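PDB 2E0I: 432aa long hypothetical deoxyribodipyrimidine photolyase from Sulfolobus tokodaii, which probably repairs ultraviolet-damaged DNA by light-driven splitting of cyclobutane pyrimidine dimers, using one FAD as catalytic cofactor and a second FAD as a likely light-harvesting antenna. Local coordinates for residues E238-V241 / R242-W246; T141-Y144 / N145-K149; S52-I55 / N56-E60. One frame throughout, in Å; residues are numbered along the deposited sequence.

Contact 1. Residues E238-V241 / R242-W246. With FAD (flavin-adenine dinucleotide), chain E.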
loop_
_atom_site.group_PDB
_atom_site.type_symbol
_atom_site.label_atom_id
_atom_site.label_comp_id
_atom_site.label_asym_id
_atom_site.label_seq_id
_atom_site.Cartn_x
_atom_site.Cartn_y
_atom_site.Cartn_z
ATOM N N GLU A 238 -19.065 -11.254 -0.933
ATOM C CA GLU A 238 -18.039 -12.267 -0.726
ATOM C C GLU A 238 -16.713 -11.995 -1.438
ATOM O O GLU A 238 -15.653 -12.115 -0.824
ATOM C CB GLU A 238 -18.589 -13.642 -1.130
ATOM C CG GLU A 238 -18.928 -13.778 -2.615
ATOM C CD GLU A 238 -19.864 -12.667 -3.134
ATOM O OE1 GLU A 238 -21.027 -12.574 -2.652
ATOM O OE2 GLU A 238 -19.431 -11.884 -4.025
ATOM N N GLU A 239 -16.767 -11.628 -2.717
ATOM C CA GLU A 239 -15.553 -11.352 -3.491
ATOM C C GLU A 239 -14.705 -10.235 -2.886
ATOM O O GLU A 239 -13.480 -10.358 -2.764
ATOM C CB GLU A 239 -15.909 -10.961 -4.924
ATOM C CG GLU A 239 -16.514 -12.060 -5.777
ATOM C CD GLU A 239 -15.564 -13.222 -5.993
ATOM O OE1 GLU A 239 -15.579 -14.169 -5.173
ATOM O OE2 GLU A 239 -14.795 -13.183 -6.980
ATOM N N PHE A 240 -15.366 -9.141 -2.524
ATOM C CA PHE A 240 -14.686 -7.996 -1.943
ATOM C C PHE A 240 -14.144 -8.313 -0.557
ATOM O O PHE A 240 -13.016 -7.931 -0.219
ATOM C CB PHE A 240 -15.642 -6.813 -1.859
ATOM C CG PHE A 240 -15.047 -5.600 -1.212
ATOM C CD1 PHE A 240 -14.273 -4.714 -1.950
ATOM C CD2 PHE A 240 -15.249 -5.352 0.148
ATOM C CE1 PHE A 240 -13.710 -3.604 -1.352
ATOM C CE2 PHE A 240 -14.689 -4.241 0.763
ATOM C CZ PHE A 240 -13.917 -3.364 0.010
ATOM N N VAL A 241 -14.945 -9.001 0.249
ATOM C CA VAL A 241 -14.511 -9.358 1.594
ATOM C C VAL A 241 -13.314 -10.323 1.573
ATOM O O VAL A 241 -12.408 -10.211 2.400
ATOM C CB VAL A 241 -15.661 -9.982 2.413
ATOM C CG1 VAL A 241 -15.165 -10.398 3.780
ATOM C CG2 VAL A 241 -16.770 -8.976 2.577
ATOM N N ARG A 242 -13.292 -11.260 0.629
ATOM C CA ARG A 242 -12.176 -12.191 0.576
ATOM C C ARG A 242 -10.919 -11.422 0.200
ATOM O O ARG A 242 -9.838 -11.685 0.733
ATOM C CB ARG A 242 -12.420 -13.304 -0.446
ATOM C CG ARG A 242 -11.590 -14.568 -0.194
ATOM C CD ARG A 242 -11.694 -15.555 -1.349
ATOM N NE ARG A 242 -11.213 -14.937 -2.571
ATOM C CZ ARG A 242 -11.955 -14.551 -3.608
ATOM N NH1 ARG A 242 -11.354 -13.980 -4.648
ATOM N NH2 ARG A 242 -13.268 -14.750 -3.638
ATOM N N GLU A 243 -11.049 -10.467 -0.711
ATOM C CA GLU A 243 -9.880 -9.711 -1.108
ATOM C C GLU A 243 -9.409 -8.785 0.002
ATOM O O GLU A 243 -8.232 -8.474 0.110
ATOM C CB GLU A 243 -10.147 -8.965 -2.421
ATOM C CG GLU A 243 -9.712 -9.816 -3.628
ATOM C CD GLU A 243 -10.092 -9.237 -4.980
ATOM O OE1 GLU A 243 -9.859 -8.020 -5.208
ATOM O OE2 GLU A 243 -10.612 -10.017 -5.820
ATOM N N LEU A 244 -10.328 -8.372 0.854
ATOM C CA LEU A 244 -9.970 -7.509 1.964
ATOM C C LEU A 244 -9.045 -8.298 2.882
ATOM O O LEU A 244 -8.118 -7.753 3.482
ATOM C CB LEU A 244 -11.227 -7.104 2.725
ATOM C CG LEU A 244 -11.262 -5.710 3.332
ATOM C CD1 LEU A 244 -10.944 -4.662 2.269
ATOM C CD2 LEU A 244 -12.645 -5.471 3.896
ATOM N N TYR A 245 -9.307 -9.597 2.984
ATOM C CA TYR A 245 -8.519 -10.483 3.833
ATOM C C TYR A 245 -7.106 -10.684 3.296
ATOM O O TYR A 245 -6.233 -11.157 4.019
ATOM C CB TYR A 245 -9.239 -11.832 4.003
ATOM C CG TYR A 245 -10.205 -11.866 5.176
ATOM C CD1 TYR A 245 -9.734 -11.933 6.485
ATOM C CD2 TYR A 245 -11.592 -11.801 4.979
ATOM C CE1 TYR A 245 -10.606 -11.930 7.572
ATOM C CE2 TYR A 245 -12.486 -11.798 6.058
ATOM C CZ TYR A 245 -11.983 -11.858 7.360
ATOM O OH TYR A 245 -12.839 -11.819 8.458
ATOM N N TRP A 246 -6.866 -10.322 2.039
ATOM C CA TRP A 246 -5.522 -10.469 1.492
ATOM C C TRP A 246 -4.563 -9.469 2.114
ATOM O O TRP A 246 -3.348 -9.661 2.092
ATOM C CB TRP A 246 -5.510 -10.303 -0.020
ATOM C CG TRP A 246 -5.717 -11.590 -0.754
ATOM C CD1 TRP A 246 -6.881 -12.051 -1.280
ATOM C CD2 TRP A 246 -4.726 -12.580 -1.044
ATOM N NE1 TRP A 246 -6.679 -13.266 -1.885
ATOM C CE2 TRP A 246 -5.362 -13.612 -1.755
ATOM C CE3 TRP A 246 -3.361 -12.692 -0.772
ATOM C CZ2 TRP A 246 -4.681 -14.745 -2.201
ATOM C CZ3 TRP A 246 -2.684 -13.821 -1.217
ATOM C CH2 TRP A 246 -3.345 -14.830 -1.923
HETATM P PA FAD E . -10.088 -3.374 -5.880
HETATM O O1A FAD E . -11.214 -2.428 -6.052
HETATM O O2A FAD E . -10.043 -4.749 -6.422
HETATM O O5B FAD E . -10.435 -3.728 -4.347
HETATM C C5B FAD E . -10.041 -4.967 -3.752
HETATM C C4B FAD E . -9.494 -4.718 -2.345
HETATM O O4B FAD E . -9.072 -5.943 -1.721
HETATM C C3B FAD E . -8.264 -3.811 -2.425
HETATM O O3B FAD E . -8.677 -2.460 -2.206
HETATM C C2B FAD E . -7.484 -4.285 -1.202
HETATM O O2B FAD E . -8.099 -3.785 -0.013
HETATM C C1B FAD E . -7.701 -5.794 -1.312
HETATM N N9A FAD E . -6.817 -6.408 -2.332
HETATM C C8A FAD E . -7.127 -6.692 -3.595
HETATM N N7A FAD E . -6.107 -7.322 -4.175
HETATM C C5A FAD E . -5.135 -7.439 -3.275
HETATM C C6A FAD E . -3.856 -7.985 -3.277
HETATM N N6A FAD E . -3.371 -8.580 -4.362
HETATM N N1A FAD E . -3.114 -7.912 -2.162
HETATM C C2A FAD E . -3.572 -7.338 -1.063
HETATM N N3A FAD E . -4.784 -6.814 -1.023
HETATM C C4A FAD E . -5.583 -6.848 -2.100
HETATM N N1 FAD E . -1.979 -2.949 -2.559
HETATM C C2 FAD E . -1.677 -1.944 -1.631
HETATM O O2 FAD E . -2.558 -1.458 -0.926
HETATM N N3 FAD E . -0.371 -1.448 -1.541
HETATM C C4 FAD E . 0.620 -1.956 -2.388
HETATM O O4 FAD E . 1.779 -1.561 -2.270
HETATM C C4X FAD E . 0.311 -2.942 -3.319
HETATM N N5 FAD E . 1.292 -3.376 -4.217
HETATM C C5X FAD E . 1.002 -4.383 -5.146
HETATM C C6 FAD E . 2.000 -4.810 -6.017
HETATM C C7 FAD E . 1.737 -5.833 -6.921
HETATM C C7M FAD E . 2.862 -6.304 -7.846
HETATM C C8 FAD E . 0.474 -6.421 -6.957
HETATM C C8M FAD E . 0.162 -7.568 -7.921
HETATM C C9 FAD E . -0.518 -5.986 -6.083
HETATM C C9A FAD E . -0.263 -4.969 -5.166
HETATM N N10 FAD E . -1.250 -4.534 -4.262
HETATM C C10 FAD E . -0.984 -3.450 -3.409
HETATM C "C1'" FAD E . -2.582 -5.190 -4.235
HETATM C "C2'" FAD E . -3.686 -4.618 -5.129
HETATM O "O2'" FAD E . -3.236 -4.524 -6.482
HETATM C "C3'" FAD E . -4.186 -3.255 -4.645
HETATM O "O3'" FAD E . -4.584 -3.356 -3.275
HETATM C "C4'" FAD E . -5.389 -2.781 -5.464
HETATM O "O4'" FAD E . -5.047 -2.715 -6.851
HETATM C "C5'" FAD E . -5.865 -1.404 -4.995
HETATM O "O5'" FAD E . -6.925 -0.914 -5.824
HETATM P P FAD E . -8.471 -1.102 -5.417
HETATM O O1P FAD E . -8.633 -0.648 -4.017
HETATM O O2P FAD E . -9.281 -0.443 -6.465
HETATM O O3P FAD E . -8.679 -2.701 -5.476
#
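E239 and R242 run alongside each other from successive turns of the helix, and their charged ends meet in a salt bridge. R242 NH2 is 2.8 Å from E239 OE1; that oxygen sits in the guanidinium plane, while the nitrogen comes down on it from above the carboxylate plane, since the two flat groups are turned 56° against each other. Both chains are bent on the way: E239 at chi2 (-63°), R242 at chi3 (60°). The second carboxylate oxygen, E239 OE2, pairs with R205, which also takes OE2 of E243, so one arginine serves two glutamates and probably offsets their mutual repulsion.

In each apolar pair the partners are four residues, about one turn, apart. The F240 ring runs at a slant to L244, its CE2 3.9 Å from CD2 of the leucine. V241 instead lies alongside Y245, with CG1 of the valine 3.8 Å from CE2 of the ring. E243, L244 and W246 belong to an FAD pocket: E243 O is 3.1 Å from C1B of the ribose, and W246 CB is 3.7 Å from C2A of the adenine.

This is the opening of helix 238-256 in the helical FAD-binding domain of photolyases. Helix 227-233 packs on V241 and L244 through Y231, M227 and A230, and helix 140-147 lies against R242 and Y245 through F140, Y144 and V147.

Contact 2. Residues T141-Y144 / N145-K149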
loop_
_atom_site.group_PDB
_atom_site.type_symbol
_atom_site.label_atom_id
_atom_site.label_comp_id
_atom_site.label_asym_id
_atom_site.label_seq_id
_atom_site.Cartn_x
_atom_site.Cartn_y
_atom_site.Cartn_z
ATOM N N THR A 141 -5.720 -19.460 0.992
ATOM C CA THR A 141 -6.985 -20.185 1.085
ATOM C C THR A 141 -7.136 -20.883 2.425
ATOM O O THR A 141 -8.216 -20.900 3.004
ATOM C CB THR A 141 -7.151 -21.209 -0.074
ATOM O OG1 THR A 141 -6.472 -22.416 0.260
ATOM C CG2 THR A 141 -6.566 -20.657 -1.379
ATOM N N SER A 142 -6.046 -21.447 2.923
ATOM C CA SER A 142 -6.070 -22.126 4.211
ATOM C C SER A 142 -6.406 -21.092 5.295
ATOM O O SER A 142 -7.274 -21.313 6.141
ATOM C CB SER A 142 -4.697 -22.762 4.477
ATOM O OG SER A 142 -4.615 -23.327 5.775
ATOM N N PHE A 143 -5.707 -19.959 5.236
ATOM C CA PHE A 143 -5.865 -18.836 6.166
ATOM C C PHE A 143 -7.284 -18.278 6.216
ATOM O O PHE A 143 -7.872 -18.130 7.289
ATOM C CB PHE A 143 -4.896 -17.714 5.766
ATOM C CG PHE A 143 -5.101 -16.434 6.516
ATOM C CD1 PHE A 143 -4.804 -16.350 7.872
ATOM C CD2 PHE A 143 -5.611 -15.313 5.869
ATOM C CE1 PHE A 143 -5.014 -15.166 8.576
ATOM C CE2 PHE A 143 -5.827 -14.122 6.559
ATOM C CZ PHE A 143 -5.529 -14.046 7.914
ATOM N N TYR A 144 -7.811 -17.951 5.041
ATOM C CA TYR A 144 -9.148 -17.393 4.916
ATOM C C TYR A 144 -10.228 -18.299 5.498
ATOM O O TYR A 144 -11.024 -17.870 6.334
ATOM C CB TYR A 144 -9.453 -17.095 3.441
ATOM C CG TYR A 144 -10.808 -16.466 3.205
ATOM C CD1 TYR A 144 -11.155 -15.262 3.822
ATOM C CD2 TYR A 144 -11.747 -17.080 2.373
ATOM C CE1 TYR A 144 -12.399 -14.685 3.620
ATOM C CE2 TYR A 144 -12.996 -16.512 2.162
ATOM C CZ TYR A 144 -13.318 -15.313 2.790
ATOM O OH TYR A 144 -14.561 -14.740 2.590
ATOM N N ASN A 145 -10.255 -19.551 5.057
ATOM C CA ASN A 145 -11.249 -20.500 5.546
ATOM C C ASN A 145 -11.257 -20.626 7.057
ATOM O O ASN A 145 -12.319 -20.697 7.663
ATOM C CB ASN A 145 -11.015 -21.875 4.937
ATOM C CG ASN A 145 -11.201 -21.881 3.440
ATOM O OD1 ASN A 145 -11.010 -22.909 2.791
ATOM N ND2 ASN A 145 -11.576 -20.730 2.877
ATOM N N GLU A 146 -10.076 -20.647 7.665
ATOM C CA GLU A 146 -9.974 -20.781 9.111
ATOM C C GLU A 146 -10.335 -19.489 9.852
ATOM O O GLU A 146 -11.130 -19.503 10.798
ATOM C CB GLU A 146 -8.548 -21.251 9.488
ATOM C CG GLU A 146 -8.313 -21.587 10.982
ATOM C CD GLU A 146 -7.092 -22.508 11.238
ATOM O OE1 GLU A 146 -6.689 -22.647 12.414
ATOM O OE2 GLU A 146 -6.536 -23.110 10.288
ATOM N N VAL A 147 -9.789 -18.369 9.398
ATOM C CA VAL A 147 -10.025 -17.095 10.068
ATOM C C VAL A 147 -11.349 -16.374 9.764
ATOM O O VAL A 147 -11.871 -15.641 10.607
ATOM C CB VAL A 147 -8.836 -16.136 9.801
ATOM C CG1 VAL A 147 -9.009 -15.430 8.457
ATOM C CG2 VAL A 147 -8.697 -15.160 10.949
ATOM N N SER A 148 -11.898 -16.579 8.571
ATOM C CA SER A 148 -13.154 -15.923 8.209
ATOM C C SER A 148 -14.317 -16.385 9.087
ATOM O O SER A 148 -15.339 -15.712 9.185
ATOM C CB SER A 148 -13.487 -16.174 6.738
ATOM O OG SER A 148 -13.820 -17.525 6.512
ATOM N N LYS A 149 -14.158 -17.535 9.727
ATOM C CA LYS A 149 -15.204 -18.057 10.589
ATOM C C LYS A 149 -15.260 -17.209 11.850
ATOM O O LYS A 149 -16.271 -17.189 12.546
ATOM C CB LYS A 149 -14.917 -19.513 10.950
ATOM C CG LYS A 149 -14.941 -20.472 9.772
ATOM C CD LYS A 149 -14.431 -21.854 10.190
ATOM C CE LYS A 149 -14.287 -22.802 9.004
ATOM N NZ LYS A 149 -13.212 -23.810 9.263
#
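T141 meets N145 through its carbonyl: N145 N donates to T141 O at 3.2 Å, almost straight at 169°. The asparagine side chain folds back over the same oxygen, bringing its CG to 3.2 Å from T141 O, but its amide nitrogen is badly angled for a bond there. Next, S142 offers its carbonyl to the backbone N of E146, whose carboxylate makes weak hydrogen bonds to H136 and H137.

F143 brings the first ring. Its chi1 of 172° leaves CG anti to the backbone N and sets the ring beside its own carbonyl carbon, where V147 CG1 comes over one face, 3.9 Å from the F143 ring centroid, in a CH-pi contact displaced toward the rim. H137 meets the same ring edge-to-face. These residues make up most of helix 140-147, which follows the last strand, 120-124, of the parallel sheet in the N-terminal alpha/beta domain of the photolyase fold, and which packs against helix 238-256.

Y144 comes last, and S148 meets it at its carbonyl and at its ring. Two bonds from this one residue grip the carbonyl: S148 N at 2.7 Å and S148 OG at 2.8 Å from Y144 O, the hydroxyl approaching from above the carbonyl plane. The serine also lays its CB over one face of the phenol ring, 4.0 Å from the Y144 ring centroid, as a second CH-pi contact. The N145 side chain runs across that of Y144, ring and amide planes 55° apart, with N145 ND2 3.7 Å from Y144 CD2.

Contact 3. Residues S52-I55 / N56-E60. With FAD (flavin-adenine dinucleotide), chain F.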
loop_
_atom_site.group_PDB
_atom_site.type_symbol
_atom_site.label_atom_id
_atom_site.label_comp_id
_atom_site.label_asym_id
_atom_site.label_seq_id
_atom_site.Cartn_x
_atom_site.Cartn_y
_atom_site.Cartn_z
ATOM N N SER A 52 1.418 12.969 -0.494
ATOM C CA SER A 52 0.407 14.001 -0.678
ATOM C C SER A 52 -0.924 13.531 -0.116
ATOM O O SER A 52 -1.641 14.285 0.556
ATOM C CB SER A 52 0.245 14.315 -2.155
ATOM O OG SER A 52 1.466 14.777 -2.676
ATOM N N PHE A 53 -1.250 12.275 -0.401
ATOM C CA PHE A 53 -2.478 11.681 0.084
ATOM C C PHE A 53 -2.505 11.695 1.607
ATOM O O PHE A 53 -3.533 12.007 2.218
ATOM C CB PHE A 53 -2.596 10.250 -0.418
ATOM C CG PHE A 53 -3.921 9.615 -0.119
ATOM C CD1 PHE A 53 -4.234 9.203 1.158
ATOM C CD2 PHE A 53 -4.859 9.420 -1.130
ATOM C CE1 PHE A 53 -5.454 8.604 1.428
ATOM C CE2 PHE A 53 -6.081 8.818 -0.864
ATOM C CZ PHE A 53 -6.374 8.412 0.419
ATOM N N MET A 54 -1.379 11.352 2.220
ATOM C CA MET A 54 -1.288 11.345 3.673
ATOM C C MET A 54 -1.454 12.777 4.224
ATOM O O MET A 54 -2.237 13.015 5.147
ATOM C CB MET A 54 0.055 10.760 4.079
ATOM C CG MET A 54 0.275 10.666 5.553
ATOM S SD MET A 54 1.944 10.080 5.851
ATOM C CE MET A 54 2.840 11.635 5.783
ATOM N N ILE A 55 -0.715 13.730 3.660
ATOM C CA ILE A 55 -0.818 15.120 4.086
ATOM C C ILE A 55 -2.281 15.606 3.934
ATOM O O ILE A 55 -2.852 16.212 4.843
ATOM C CB ILE A 55 0.088 16.036 3.226
ATOM C CG1 ILE A 55 1.510 15.468 3.133
ATOM C CG2 ILE A 55 0.127 17.433 3.830
ATOM C CD1 ILE A 55 2.291 15.572 4.410
ATOM N N ASN A 56 -2.889 15.358 2.780
ATOM C CA ASN A 56 -4.275 15.772 2.601
ATOM C C ASN A 56 -5.172 15.122 3.658
ATOM O O ASN A 56 -6.046 15.774 4.235
ATOM C CB ASN A 56 -4.779 15.412 1.205
ATOM C CG ASN A 56 -4.272 16.361 0.146
ATOM O OD1 ASN A 56 -4.101 17.555 0.401
ATOM N ND2 ASN A 56 -4.043 15.842 -1.062
ATOM N N SER A 57 -4.955 13.835 3.915
ATOM C CA SER A 57 -5.744 13.142 4.912
ATOM C C SER A 57 -5.469 13.735 6.284
ATOM O O SER A 57 -6.365 13.813 7.117
ATOM C CB SER A 57 -5.414 11.659 4.898
ATOM O OG SER A 57 -5.684 11.115 3.614
ATOM N N LEU A 58 -4.228 14.155 6.518
ATOM C CA LEU A 58 -3.860 14.781 7.787
ATOM C C LEU A 58 -4.535 16.152 7.906
ATOM O O LEU A 58 -4.913 16.567 9.008
ATOM C CB LEU A 58 -2.337 14.930 7.903
ATOM C CG LEU A 58 -1.576 13.653 8.277
ATOM C CD1 LEU A 58 -0.076 13.871 8.176
ATOM C CD2 LEU A 58 -1.965 13.243 9.694
ATOM N N LEU A 59 -4.687 16.853 6.780
ATOM C CA LEU A 59 -5.353 18.155 6.795
ATOM C C LEU A 59 -6.819 17.958 7.161
ATOM O O LEU A 59 -7.359 18.698 7.990
ATOM C CB LEU A 59 -5.259 18.852 5.431
ATOM C CG LEU A 59 -3.863 19.340 5.032
ATOM C CD1 LEU A 59 -3.886 19.864 3.617
ATOM C CD2 LEU A 59 -3.387 20.406 5.997
ATOM N N GLU A 60 -7.457 16.954 6.559
ATOM C CA GLU A 60 -8.863 16.673 6.836
ATOM C C GLU A 60 -9.065 16.294 8.305
ATOM O O GLU A 60 -10.010 16.756 8.953
ATOM C CB GLU A 60 -9.386 15.543 5.933
ATOM C CG GLU A 60 -10.814 15.792 5.446
ATOM C CD GLU A 60 -11.580 14.523 5.036
ATOM O OE1 GLU A 60 -11.941 13.715 5.927
ATOM O OE2 GLU A 60 -11.832 14.346 3.821
HETATM P PA FAD F . 7.513 3.556 5.692
HETATM O O1A FAD F . 7.184 2.644 4.573
HETATM O O2A FAD F . 7.569 5.030 5.593
HETATM O O5B FAD F . 9.100 3.279 5.687
HETATM C C5B FAD F . 9.915 3.705 6.785
HETATM C C4B FAD F . 11.362 3.228 6.636
HETATM O O4B FAD F . 11.342 1.911 6.052
HETATM C C3B FAD F . 12.148 4.105 5.660
HETATM O O3B FAD F . 13.548 3.987 5.931
HETATM C C2B FAD F . 11.805 3.438 4.328
HETATM O O2B FAD F . 12.819 3.747 3.369
HETATM C C1B FAD F . 11.939 1.973 4.744
HETATM N N9A FAD F . 11.259 1.064 3.789
HETATM C C8A FAD F . 9.998 1.169 3.373
HETATM N N7A FAD F . 9.701 0.160 2.557
HETATM C C5A FAD F . 10.784 -0.602 2.452
HETATM C C6A FAD F . 11.077 -1.783 1.781
HETATM N N6A FAD F . 10.165 -2.358 1.002
HETATM N N1A FAD F . 12.299 -2.322 1.907
HETATM C C2A FAD F . 13.225 -1.741 2.651
HETATM N N3A FAD F . 12.980 -0.616 3.300
HETATM C C4A FAD F . 11.780 -0.025 3.229
HETATM N N1 FAD F . 3.953 8.043 9.570
HETATM C C2 FAD F . 4.361 8.925 10.578
HETATM O O2 FAD F . 4.011 8.736 11.741
HETATM N N3 FAD F . 5.208 9.993 10.260
HETATM C C4 FAD F . 5.653 10.171 8.942
HETATM O O4 FAD F . 6.392 11.116 8.667
HETATM C C4X FAD F . 5.260 9.281 7.948
HETATM N N5 FAD F . 5.756 9.414 6.643
HETATM C C5X FAD F . 5.379 8.505 5.647
HETATM C C6 FAD F . 5.948 8.593 4.379
HETATM C C7 FAD F . 5.654 7.641 3.407
HETATM C C7M FAD F . 6.297 7.757 2.023
HETATM C C8 FAD F . 4.782 6.598 3.709
HETATM C C8M FAD F . 4.438 5.534 2.665
HETATM C C9 FAD F . 4.207 6.516 4.975
HETATM C C9A FAD F . 4.501 7.467 5.949
HETATM N N10 FAD F . 3.971 7.361 7.245
HETATM C C10 FAD F . 4.409 8.224 8.258
HETATM C "C1'" FAD F . 3.009 6.286 7.582
HETATM C "C2'" FAD F . 3.690 4.955 7.900
HETATM O "O2'" FAD F . 3.141 3.928 7.068
HETATM C "C3'" FAD F . 3.509 4.598 9.379
HETATM O "O3'" FAD F . 4.168 5.576 10.190
HETATM C "C4'" FAD F . 4.087 3.213 9.680
HETATM O "O4'" FAD F . 3.708 2.827 11.004
HETATM C "C5'" FAD F . 5.613 3.220 9.564
HETATM O "O5'" FAD F . 6.109 1.964 9.095
HETATM P P FAD F . 6.347 1.733 7.519
HETATM O O1P FAD F . 7.081 0.456 7.375
HETATM O O2P FAD F . 5.069 1.900 6.791
HETATM O O3P FAD F . 7.354 2.940 7.173
#
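S57 carries its hydroxyl beside its own backbone N (chi1 -59°), which turns OG back along the helix onto the carbonyl of F53, 2.7 Å from F53 O. The backbone N of S57 donates to the same F53 O at 2.9 Å, and the two donors come from opposite faces of the carbonyl plane, so the oxygen is gripped twice by a single residue. With CG anti to the backbone N (chi1 -172°), the F53 ring passes obliquely beside the serine, its CE1 3.3 Å from S57 OG. The hydroxyl is also hydrogen-bonded to the backbone N of G188, and H219 meets the F53 ring edge-to-face.

M54 runs straight out from the helix and bends only at chi3 (85°), which lays its thioether over one face of the isoalloxazine of a bound FAD: SD is 3.7 Å from C9A and the methyl CE 3.8 Å from N5. In the chain, helix 48-66 is the main helix linking strands 28-35 and 73-76, adjacent and parallel in the sheet, as in a beta-alpha-beta crossover of the Rossmann-like N-terminal domain. The flavin it touches is probably the one proposed as a novel light-harvesting cofactor. L58 runs alongside M54, with CD1 4.2 Å from CG of the methionine, and F33 of strand 28-35 packs on both.

On the far side from the flavin, N56 N donates to S52 O at 2.8 Å. The N56 amide itself turns outward, ND2 bonding E181 and OD1 bonding K178, while S52 OG binds the carbonyl of I180. L59 N donates to I55 O at 2.7 Å.

How the contacts relate
Along the chain contact 3 comes first, then contact 2, then contact 1. Contact 3, on helix 48-66, and contact 2, on helix 140-147, lie in the N-terminal photolyase region but on opposite sides of the chain's centre, their own centres about 34 Å apart. Contact 1 lies in the FAD-binding region, yet it touches contact 2 directly: the centres are about 11 Å apart, and helix 238-256 packs on helix 140-147, joining the two regions. Contact 3 stays apart, about 26 Å from contact 1 between centres. Contacts 1 and 3 line different FAD pockets, consistent with a catalytic flavin and an antenna flavin housed in one chain.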